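Long-range contacts in Two-component system sensor histidine kinase (Bacteroides thetaiotaomicron, PDB 3OTT), which is probably a membrane sensor kinase of the phosphorelay type, this piece being its extracellular part, an apparent saccharide sensor built of beta-propellers and a beta-sandwich: residues D30-W36 and I659-N663; Y46-S50 and E677-Y683; R90-Y94 and V648-T652. All blocks are in the same frame, centred on the assembly; numbering follows the deposited sequence.

Interaction 1 of 3, residues D30-W36 and I659-N663. With TBR (hexatantalum dodecabromide), chain D.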
loop_
_atom_site.group_PDB
_atom_site.type_symbol
_atom_site.label_atom_id
_atom_site.label_comp_id
_atom_site.label_asym_id
_atom_site.label_seq_id
_atom_site.Cartn_x
_atom_site.Cartn_y
_atom_site.Cartn_z
ATOM N N ASP B 30 -12.238 12.373 -12.939
ATOM C CA ASP B 30 -12.010 10.987 -13.381
ATOM C C ASP B 30 -10.561 10.567 -13.123
ATOM O O ASP B 30 -9.732 11.401 -12.730
ATOM C CB ASP B 30 -12.452 10.739 -14.838
ATOM C CG ASP B 30 -11.778 11.721 -15.881
ATOM O OD1 ASP B 30 -10.535 11.809 -15.951
ATOM O OD2 ASP B 30 -12.500 12.313 -16.722
ATOM N N SER B 31 -10.249 9.286 -13.351
ATOM C CA SER B 31 -8.966 8.718 -12.881
ATOM C C SER B 31 -7.810 9.208 -13.748
ATOM O O SER B 31 -6.684 8.862 -13.497
ATOM C CB SER B 31 -8.991 7.176 -12.906
ATOM O OG SER B 31 -9.489 6.747 -14.177
ATOM N N GLU B 32 -8.124 9.980 -14.776
ATOM C CA GLU B 32 -7.095 10.545 -15.677
ATOM C C GLU B 32 -7.052 12.067 -15.493
ATOM O O GLU B 32 -6.411 12.759 -16.228
ATOM C CB GLU B 32 -7.342 10.089 -17.147
ATOM C CG GLU B 32 -7.166 8.532 -17.307
ATOM C CD GLU B 32 -7.896 7.881 -18.520
ATOM O OE1 GLU B 32 -7.190 7.296 -19.399
ATOM O OE2 GLU B 32 -9.163 7.903 -18.565
ATOM N N GLY B 33 -7.725 12.578 -14.457
ATOM C CA GLY B 33 -7.579 13.999 -14.071
ATOM C C GLY B 33 -8.510 15.043 -14.678
ATOM O O GLY B 33 -8.426 16.206 -14.313
ATOM N N LEU B 34 -9.445 14.677 -15.542
ATOM C CA LEU B 34 -10.388 15.705 -16.058
ATOM C C LEU B 34 -11.475 16.093 -15.043
ATOM O O LEU B 34 -12.116 15.232 -14.425
ATOM C CB LEU B 34 -11.095 15.208 -17.333
ATOM C CG LEU B 34 -11.349 16.124 -18.582
ATOM C CD1 LEU B 34 -12.269 15.450 -19.686
ATOM C CD2 LEU B 34 -12.030 17.332 -18.275
ATOM N N ILE B 35 -11.736 17.383 -14.902
ATOM C CA ILE B 35 -12.822 17.841 -14.042
ATOM C C ILE B 35 -14.183 17.873 -14.736
ATOM O O ILE B 35 -14.318 18.426 -15.832
ATOM C CB ILE B 35 -12.484 19.227 -13.546
ATOM C CG1 ILE B 35 -11.200 19.143 -12.704
ATOM C CG2 ILE B 35 -13.646 19.796 -12.796
ATOM C CD1 ILE B 35 -11.435 18.576 -11.343
ATOM N N TRP B 36 -15.176 17.306 -14.076
ATOM C CA TRP B 36 -16.560 17.296 -14.499
ATOM C C TRP B 36 -17.387 18.101 -13.505
ATOM O O TRP B 36 -17.133 18.043 -12.291
ATOM C CB TRP B 36 -17.090 15.849 -14.542
ATOM C CG TRP B 36 -16.309 14.992 -15.520
ATOM C CD1 TRP B 36 -15.135 14.293 -15.258
ATOM C CD2 TRP B 36 -16.620 14.732 -16.879
ATOM N NE1 TRP B 36 -14.715 13.643 -16.366
ATOM C CE2 TRP B 36 -15.614 13.880 -17.382
ATOM C CE3 TRP B 36 -17.668 15.108 -17.726
ATOM C CZ2 TRP B 36 -15.604 13.440 -18.702
ATOM C CZ3 TRP B 36 -17.663 14.662 -19.041
ATOM C CH2 TRP B 36 -16.624 13.853 -19.518
ATOM N N ILE B 659 -12.865 11.611 -29.117
ATOM C CA ILE B 659 -11.553 12.104 -29.508
ATOM C C ILE B 659 -10.530 11.896 -28.387
ATOM O O ILE B 659 -9.353 11.673 -28.660
ATOM C CB ILE B 659 -11.626 13.590 -29.962
ATOM C CG1 ILE B 659 -10.351 14.023 -30.693
ATOM C CG2 ILE B 659 -11.881 14.573 -28.762
ATOM C CD1 ILE B 659 -10.095 13.277 -31.978
ATOM N N ARG B 660 -10.972 11.942 -27.126
ATOM C CA ARG B 660 -10.042 11.775 -26.019
ATOM C C ARG B 660 -9.432 10.367 -25.953
ATOM O O ARG B 660 -8.342 10.217 -25.447
ATOM C CB ARG B 660 -10.752 12.137 -24.723
ATOM C CG ARG B 660 -9.874 12.130 -23.423
ATOM C CD ARG B 660 -10.787 12.135 -22.177
ATOM N NE ARG B 660 -9.989 12.039 -20.957
ATOM C CZ ARG B 660 -10.464 12.091 -19.715
ATOM N NH1 ARG B 660 -11.757 12.239 -19.484
ATOM N NH2 ARG B 660 -9.620 12.012 -18.708
ATOM N N TYR B 661 -10.135 9.360 -26.510
ATOM C CA TYR B 661 -9.779 7.943 -26.380
ATOM C C TYR B 661 -9.459 7.247 -27.694
ATOM O O TYR B 661 -9.637 6.012 -27.817
ATOM C CB TYR B 661 -10.906 7.186 -25.643
ATOM C CG TYR B 661 -11.023 7.644 -24.198
ATOM C CD1 TYR B 661 -10.003 7.368 -23.253
ATOM C CD2 TYR B 661 -12.119 8.404 -23.793
ATOM C CE1 TYR B 661 -10.108 7.839 -21.949
ATOM C CE2 TYR B 661 -12.233 8.885 -22.487
ATOM C CZ TYR B 661 -11.239 8.598 -21.576
ATOM O OH TYR B 661 -11.398 9.110 -20.316
ATOM N N THR B 662 -9.053 8.026 -28.699
ATOM C CA THR B 662 -8.817 7.461 -30.009
ATOM C C THR B 662 -7.433 7.799 -30.438
ATOM O O THR B 662 -7.010 8.938 -30.299
ATOM C CB THR B 662 -9.767 8.020 -31.090
ATOM O OG1 THR B 662 -11.045 8.253 -30.521
ATOM C CG2 THR B 662 -9.974 6.973 -32.135
ATOM N N ASN B 663 -6.763 6.796 -30.984
ATOM C CA ASN B 663 -5.461 6.905 -31.606
ATOM C C ASN B 663 -5.608 7.069 -33.149
ATOM O O ASN B 663 -4.649 7.426 -33.849
ATOM C CB ASN B 663 -4.673 5.606 -31.291
ATOM C CG ASN B 663 -4.513 5.333 -29.740
ATOM O OD1 ASN B 663 -4.702 4.189 -29.267
ATOM N ND2 ASN B 663 -4.154 6.375 -28.971
HETATM TA TA1 TBR D . -1.438 12.222 -9.698
HETATM TA TA2 TBR D . -2.423 13.880 -11.649
HETATM TA TA3 TBR D . 0.232 12.853 -11.874
HETATM TA TA4 TBR D . -1.828 11.992 -13.609
HETATM TA TA5 TBR D . -0.838 10.305 -11.609
HETATM TA TA6 TBR D . -3.399 11.363 -11.351
HETATM BR BR1 TBR D . -2.250 14.620 -9.102
HETATM BR BR2 TBR D . 0.999 13.070 -9.338
HETATM BR BR3 TBR D . -0.400 9.953 -9.061
HETATM BR BR4 TBR D . -3.552 11.057 -8.769
HETATM BR BR5 TBR D . -0.355 15.405 -11.990
HETATM BR BR6 TBR D . 1.732 10.739 -11.962
HETATM BR BR7 TBR D . -0.961 9.572 -14.103
HETATM BR BR8 TBR D . -4.191 10.946 -13.811
HETATM BR BR9 TBR D . -2.898 14.296 -14.183
HETATM BR BRA TBR D . 0.491 12.865 -14.483
HETATM BR BRB TBR D . -2.938 8.802 -11.308
HETATM BR BRC TBR D . -4.927 13.477 -11.257
#
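A type I beta turn of a propeller blade, from D30 to G33, meets the segment 659-663 of the C-terminal beta-sandwich, opening in a 3-10 turn. D30 and R660 carry the contact in an end-on, two-nitrogen salt bridge. R660 NH2 donates to D30 OD1 and R660 NH1 to D30 OD2, both at 2.9 Å. Both bonds are nearly straight and lie in the guanidinium plane, but the carboxylate is tilted 41° from it. R660 spans the gap with an extended chain, its CG anti to the backbone N (chi1 -175°). From its own side, D30 OD1 takes the backbone N-H groups of E32, in an Asx turn, and L34. W36 NE1 reaches D30 OD2 at 2.6 Å, from the carboxylate face opposite R660 NH1. Five N-H groups thus fix its rotation and would probably keep it ionised. The L34 side chain lies over one face of the guanidinium, offset toward its rim, with L34 CD1 3.3 Å from R660 NH1. Y661 OH lies over the centre of the other. S31, E32 and G33 of this turn line the hexatantalum dodecabromide site. Y661 OH also donates to E32 OE2 at 3.1 Å, from above the carboxylate plane.

Interaction 2 of 3, residues Y46-S50 and E677-Y683; sequences YDGYS and ELSDLPY
S679 turns OG anti to its backbone N (chi1 168°), toward the loop of D47, and D47 holds CG between its backbone N and carbonyl carbon (chi1 64°), where OD1 can close the loop. The contact joins the loop between strands 42-46 and 51-53 of a propeller blade to the end of strand 674-679 in the C-terminal beta-sandwich. Each side has a small side-chain-to-backbone turn. D47 OD1 accepts from the backbone N of Y49 and S50, which makes an Asx turn and an Asx motif. S679 OG accepts from L681 N in an ST turn. The same S679 OG donates to D47 O at 2.6 Å, in the carbonyl plane, so one hydroxyl shapes its own turn and grips the other domain. Y683 OH makes a like bond to Y46 O, also 2.6 Å and in the carbonyl plane, and accepts from I35 N of the same blade. G48 packs against P682 and Y683: G48 N is 3.6 Å from Y683 CE1 and lies over one face of the Y46 ring. The Y49 ring crosses P682 at about a right angle, with Y49 CE1 3.7 Å from P682 CG. K688 adds a cation-pi contact to that ring. D47 OD2 and E677 OE1 are 4.5 Å apart, and a water between them would probably ease this approach of like charges. E677 OE2 is paired with R711, and D47 OD2 is also hydrogen-bonded to T639 OG1. The water donates to D47 OD2 and E677 OE1, both at 2.7 Å, and accepts from S50 OG at 2.9 Å.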
loop_
_atom_site.group_PDB
_atom_site.type_symbol
_atom_site.label_atom_id
_atom_site.label_comp_id
_atom_site.label_asym_id
_atom_site.label_seq_id
_atom_site.Cartn_x
_atom_site.Cartn_y
_atom_site.Cartn_z
ATOM N N TYR B 46 -14.392 20.574 -17.838
ATOM C CA TYR B 46 -13.507 21.717 -17.912
ATOM C C TYR B 46 -12.102 21.205 -18.041
ATOM O O TYR B 46 -11.646 20.422 -17.186
ATOM C CB TYR B 46 -13.604 22.570 -16.659
ATOM C CG TYR B 46 -12.702 23.794 -16.670
ATOM C CD1 TYR B 46 -12.772 24.727 -17.691
ATOM C CD2 TYR B 46 -11.810 24.022 -15.646
ATOM C CE1 TYR B 46 -12.002 25.837 -17.696
ATOM C CE2 TYR B 46 -11.015 25.123 -15.644
ATOM C CZ TYR B 46 -11.111 26.039 -16.662
ATOM O OH TYR B 46 -10.302 27.170 -16.651
ATOM N N ASP B 47 -11.398 21.632 -19.082
ATOM C CA ASP B 47 -10.056 21.084 -19.295
ATOM C C ASP B 47 -8.960 22.070 -18.934
ATOM O O ASP B 47 -7.799 21.860 -19.306
ATOM C CB ASP B 47 -9.886 20.659 -20.767
ATOM C CG ASP B 47 -9.978 21.850 -21.755
ATOM O OD1 ASP B 47 -10.107 23.017 -21.282
ATOM O OD2 ASP B 47 -9.874 21.617 -23.000
ATOM N N GLY B 48 -9.315 23.157 -18.266
ATOM C CA GLY B 48 -8.337 24.136 -17.877
ATOM C C GLY B 48 -8.244 25.299 -18.865
ATOM O O GLY B 48 -7.571 26.255 -18.576
ATOM N N TYR B 49 -8.925 25.205 -20.020
ATOM C CA TYR B 49 -8.967 26.261 -21.042
ATOM C C TYR B 49 -10.396 26.708 -21.241
ATOM O O TYR B 49 -10.664 27.876 -21.142
ATOM C CB TYR B 49 -8.418 25.750 -22.399
ATOM C CG TYR B 49 -6.915 25.555 -22.394
ATOM C CD1 TYR B 49 -6.323 24.389 -21.861
ATOM C CD2 TYR B 49 -6.069 26.551 -22.905
ATOM C CE1 TYR B 49 -4.932 24.236 -21.875
ATOM C CE2 TYR B 49 -4.687 26.389 -22.932
ATOM C CZ TYR B 49 -4.124 25.243 -22.396
ATOM O OH TYR B 49 -2.745 25.127 -22.440
ATOM N N SER B 50 -11.316 25.780 -21.529
ATOM C CA SER B 50 -12.711 26.142 -21.685
ATOM C C SER B 50 -13.624 25.064 -21.119
ATOM O O SER B 50 -13.199 23.932 -20.912
ATOM C CB SER B 50 -13.055 26.354 -23.152
ATOM O OG SER B 50 -12.808 25.174 -23.864
ATOM N N GLU B 677 -9.048 20.813 -30.062
ATOM C CA GLU B 677 -8.564 21.458 -28.844
ATOM C C GLU B 677 -7.749 20.462 -28.080
ATOM O O GLU B 677 -8.069 19.298 -28.050
ATOM C CB GLU B 677 -9.707 21.970 -27.966
ATOM C CG GLU B 677 -10.397 23.141 -28.617
ATOM C CD GLU B 677 -11.636 23.574 -27.890
ATOM O OE1 GLU B 677 -11.939 23.007 -26.808
ATOM O OE2 GLU B 677 -12.317 24.476 -28.423
ATOM N N LEU B 678 -6.729 20.952 -27.413
ATOM C CA LEU B 678 -5.762 20.106 -26.707
ATOM C C LEU B 678 -5.655 20.629 -25.268
ATOM O O LEU B 678 -5.862 21.821 -25.023
ATOM C CB LEU B 678 -4.384 20.169 -27.422
ATOM C CG LEU B 678 -3.630 21.502 -27.345
ATOM C CD1 LEU B 678 -2.686 21.584 -26.124
ATOM C CD2 LEU B 678 -2.830 21.720 -28.584
ATOM N N SER B 679 -5.314 19.780 -24.323
ATOM C CA SER B 679 -4.998 20.301 -22.982
ATOM C C SER B 679 -4.104 19.332 -22.228
ATOM O O SER B 679 -4.226 18.122 -22.397
ATOM C CB SER B 679 -6.300 20.529 -22.196
ATOM O OG SER B 679 -6.025 20.773 -20.829
ATOM N N ASP B 680 -3.237 19.843 -21.376
ATOM C CA ASP B 680 -2.516 19.020 -20.434
ATOM C C ASP B 680 -3.058 19.262 -18.997
ATOM O O ASP B 680 -2.383 18.982 -17.998
ATOM C CB ASP B 680 -1.022 19.302 -20.513
ATOM C CG ASP B 680 -0.649 20.798 -20.204
ATOM O OD1 ASP B 680 -1.531 21.709 -20.048
ATOM O OD2 ASP B 680 0.588 21.064 -20.152
ATOM N N LEU B 681 -4.285 19.764 -18.916
ATOM C CA LEU B 681 -5.014 19.943 -17.617
ATOM C C LEU B 681 -4.259 20.887 -16.691
ATOM O O LEU B 681 -3.869 20.491 -15.625
ATOM C CB LEU B 681 -5.230 18.603 -16.891
ATOM C CG LEU B 681 -5.883 17.407 -17.637
ATOM C CD1 LEU B 681 -5.945 16.200 -16.626
ATOM C CD2 LEU B 681 -7.246 17.668 -18.204
ATOM N N PRO B 682 -4.002 22.120 -17.127
ATOM C CA PRO B 682 -3.176 23.013 -16.319
ATOM C C PRO B 682 -3.958 23.738 -15.153
ATOM O O PRO B 682 -3.749 24.909 -14.866
ATOM C CB PRO B 682 -2.657 24.002 -17.354
ATOM C CG PRO B 682 -3.816 24.143 -18.342
ATOM C CD PRO B 682 -4.463 22.751 -18.383
ATOM N N TYR B 683 -4.805 23.008 -14.446
ATOM C CA TYR B 683 -5.489 23.545 -13.272
ATOM C C TYR B 683 -4.586 24.296 -12.297
ATOM O O TYR B 683 -4.965 25.363 -11.799
ATOM C CB TYR B 683 -6.196 22.424 -12.525
ATOM C CG TYR B 683 -7.125 21.627 -13.414
ATOM C CD1 TYR B 683 -8.030 22.262 -14.281
ATOM C CD2 TYR B 683 -7.066 20.239 -13.426
ATOM C CE1 TYR B 683 -8.859 21.524 -15.138
ATOM C CE2 TYR B 683 -7.870 19.491 -14.267
ATOM C CZ TYR B 683 -8.791 20.145 -15.114
ATOM O OH TYR B 683 -9.611 19.359 -15.912
HETATM O O HOH W 1 -10.482 23.677 -24.672
#

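Interaction 3 of 3, residues R90-Y94 and V648-T652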
loop_
_atom_site.group_PDB
_atom_site.type_symbol
_atom_site.label_atom_id
_atom_site.label_comp_id
_atom_site.label_asym_id
_atom_site.label_seq_id
_atom_site.Cartn_x
_atom_site.Cartn_y
_atom_site.Cartn_z
ATOM N N ARG B 90 -16.413 7.518 -21.217
ATOM C CA ARG B 90 -15.436 7.008 -22.179
ATOM C C ARG B 90 -16.115 6.887 -23.534
ATOM O O ARG B 90 -15.545 7.246 -24.549
ATOM C CB ARG B 90 -14.846 5.633 -21.801
ATOM C CG ARG B 90 -13.926 5.720 -20.627
ATOM C CD ARG B 90 -13.407 4.334 -20.226
ATOM N NE ARG B 90 -12.717 4.510 -18.938
ATOM C CZ ARG B 90 -11.437 4.827 -18.815
ATOM N NH1 ARG B 90 -10.675 4.952 -19.922
ATOM N NH2 ARG B 90 -10.911 4.974 -17.601
ATOM N N ALA B 91 -17.320 6.371 -23.555
ATOM C CA ALA B 91 -18.017 6.267 -24.830
ATOM C C ALA B 91 -18.672 7.602 -25.233
ATOM O O ALA B 91 -18.975 7.811 -26.392
ATOM C CB ALA B 91 -19.068 5.105 -24.812
ATOM N N ASP B 92 -18.857 8.527 -24.285
ATOM C CA ASP B 92 -19.620 9.750 -24.554
ATOM C C ASP B 92 -21.091 9.493 -24.975
ATOM O O ASP B 92 -21.565 10.085 -25.937
ATOM C CB ASP B 92 -18.836 10.678 -25.544
ATOM C CG ASP B 92 -19.580 11.978 -25.849
ATOM O OD1 ASP B 92 -20.311 12.527 -24.988
ATOM O OD2 ASP B 92 -19.492 12.446 -26.990
ATOM N N ARG B 93 -21.804 8.658 -24.202
ATOM C CA ARG B 93 -23.190 8.295 -24.405
ATOM C C ARG B 93 -23.897 8.178 -23.035
ATOM O O ARG B 93 -23.287 7.632 -22.087
ATOM C CB ARG B 93 -23.286 6.882 -25.039
ATOM C CG ARG B 93 -22.361 6.632 -26.227
ATOM C CD ARG B 93 -22.966 6.828 -27.639
ATOM N NE ARG B 93 -23.983 7.873 -27.782
ATOM C CZ ARG B 93 -25.228 7.664 -28.250
ATOM N NH1 ARG B 93 -25.646 6.443 -28.600
ATOM N NH2 ARG B 93 -26.086 8.680 -28.348
ATOM N N TYR B 94 -25.159 8.599 -22.955
ATOM C CA TYR B 94 -26.010 8.311 -21.790
ATOM C C TYR B 94 -26.445 6.865 -21.921
ATOM O O TYR B 94 -26.846 6.463 -22.990
ATOM C CB TYR B 94 -27.227 9.273 -21.705
ATOM C CG TYR B 94 -26.752 10.624 -21.265
ATOM C CD1 TYR B 94 -26.592 10.896 -19.933
ATOM C CD2 TYR B 94 -26.364 11.598 -22.192
ATOM C CE1 TYR B 94 -26.102 12.137 -19.489
ATOM C CE2 TYR B 94 -25.862 12.824 -21.781
ATOM C CZ TYR B 94 -25.721 13.091 -20.408
ATOM O OH TYR B 94 -25.256 14.303 -19.936
ATOM N N VAL B 648 -18.123 18.114 -32.512
ATOM C CA VAL B 648 -18.763 16.804 -32.784
ATOM C C VAL B 648 -18.339 15.681 -31.813
ATOM O O VAL B 648 -17.155 15.569 -31.444
ATOM C CB VAL B 648 -18.550 16.303 -34.245
ATOM C CG1 VAL B 648 -19.398 17.152 -35.258
ATOM C CG2 VAL B 648 -17.058 16.278 -34.622
ATOM N N SER B 649 -19.286 14.827 -31.432
ATOM C CA SER B 649 -18.939 13.731 -30.503
ATOM C C SER B 649 -19.913 12.603 -30.682
ATOM O O SER B 649 -20.959 12.792 -31.296
ATOM C CB SER B 649 -18.983 14.220 -29.025
ATOM O OG SER B 649 -20.326 14.626 -28.709
ATOM N N PRO B 650 -19.592 11.425 -30.126
ATOM C CA PRO B 650 -20.534 10.320 -30.315
ATOM C C PRO B 650 -21.935 10.702 -29.821
ATOM O O PRO B 650 -22.911 10.209 -30.311
ATOM C CB PRO B 650 -19.927 9.192 -29.469
ATOM C CG PRO B 650 -18.479 9.474 -29.395
ATOM C CD PRO B 650 -18.366 11.005 -29.407
ATOM N N ARG B 651 -22.019 11.630 -28.874
ATOM C CA ARG B 651 -23.334 11.993 -28.341
ATOM C C ARG B 651 -24.246 12.616 -29.416
ATOM O O ARG B 651 -25.460 12.516 -29.343
ATOM C CB ARG B 651 -23.147 12.977 -27.172
ATOM C CG ARG B 651 -24.370 13.169 -26.335
ATOM C CD ARG B 651 -24.055 14.107 -25.185
ATOM N NE ARG B 651 -23.470 15.376 -25.602
ATOM C CZ ARG B 651 -24.168 16.444 -26.003
ATOM N NH1 ARG B 651 -25.491 16.423 -26.049
ATOM N NH2 ARG B 651 -23.527 17.552 -26.362
ATOM N N THR B 652 -23.648 13.314 -30.375
ATOM C CA THR B 652 -24.436 14.019 -31.388
ATOM C C THR B 652 -24.263 13.461 -32.790
ATOM O O THR B 652 -25.013 13.856 -33.657
ATOM C CB THR B 652 -24.135 15.562 -31.437
ATOM O OG1 THR B 652 -22.779 15.771 -31.837
ATOM C CG2 THR B 652 -24.348 16.223 -30.106
HETATM O O HOH W 2 -20.927 15.079 -25.135
#
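The charged ends of D92 and R651 meet through a water, not in a salt bridge. D92 OD1 and R651 NE stay 4.3 Å apart. The water donates to D92 OD1 at 2.6 Å and accepts from R651 NE at 2.6 Å, lying in the guanidinium plane. The R651 chain bends at chi3 (54°), which swings NE round to this water. The carboxylate and guanidinium planes stand 65° apart. Y87 OH is a second partner of D92 OD1, and T56 OG1 holds R651 NH1. The other carboxylate oxygen is turned to the backbone of the facing loop. R651 N donates to D92 OD2, although that oxygen is modelled too close to S649, so its place is less sure. D92 and R93 form a G1 beta bulge opposite N88, where the short outer strand 93-94 of a propeller blade begins. The loop 648-652 follows strand 646-648, at the border of the C-terminal beta-sandwich. The P650 ring packs just before the bulge, with P650 CG 3.5 Å from A91 O, and crosses the D92 side chain at about a right angle. R93 bends at chi2 and chi3, bringing its guanidinium near the P650 and R651 carbonyls. R93 NE is buried 3.6 Å from P650 O, with no hydrogen-bond partner in the model. Y94 and R651 run side by side, with R651 CD at the edge of the Y94 ring, 4.1 Å from Y94 CE2, while Y94 OH is bonded to H54 O.

All three contacts join the N-terminal propeller blades to the C-terminal beta-sandwich, on the same side of the chain's centre. Interactions 1 and 2 have centres about 11 Å apart and share a blade: I35 O is 2.9 Å from Y46 N, a probable hydrogen bond. Interaction 3 uses the next blade, its centre about 13 Å from that of interaction 1. R90 links them: R90 NH2 is 3.5 Å from E32 OE2, a long, weak ion pair. Interactions 2 and 3 do not touch; their nearest atoms are about 10 Å apart. The hexatantalum dodecabromide lies by interaction 1, and the side chain of L681 in interaction 2 is about 4 Å from the cluster.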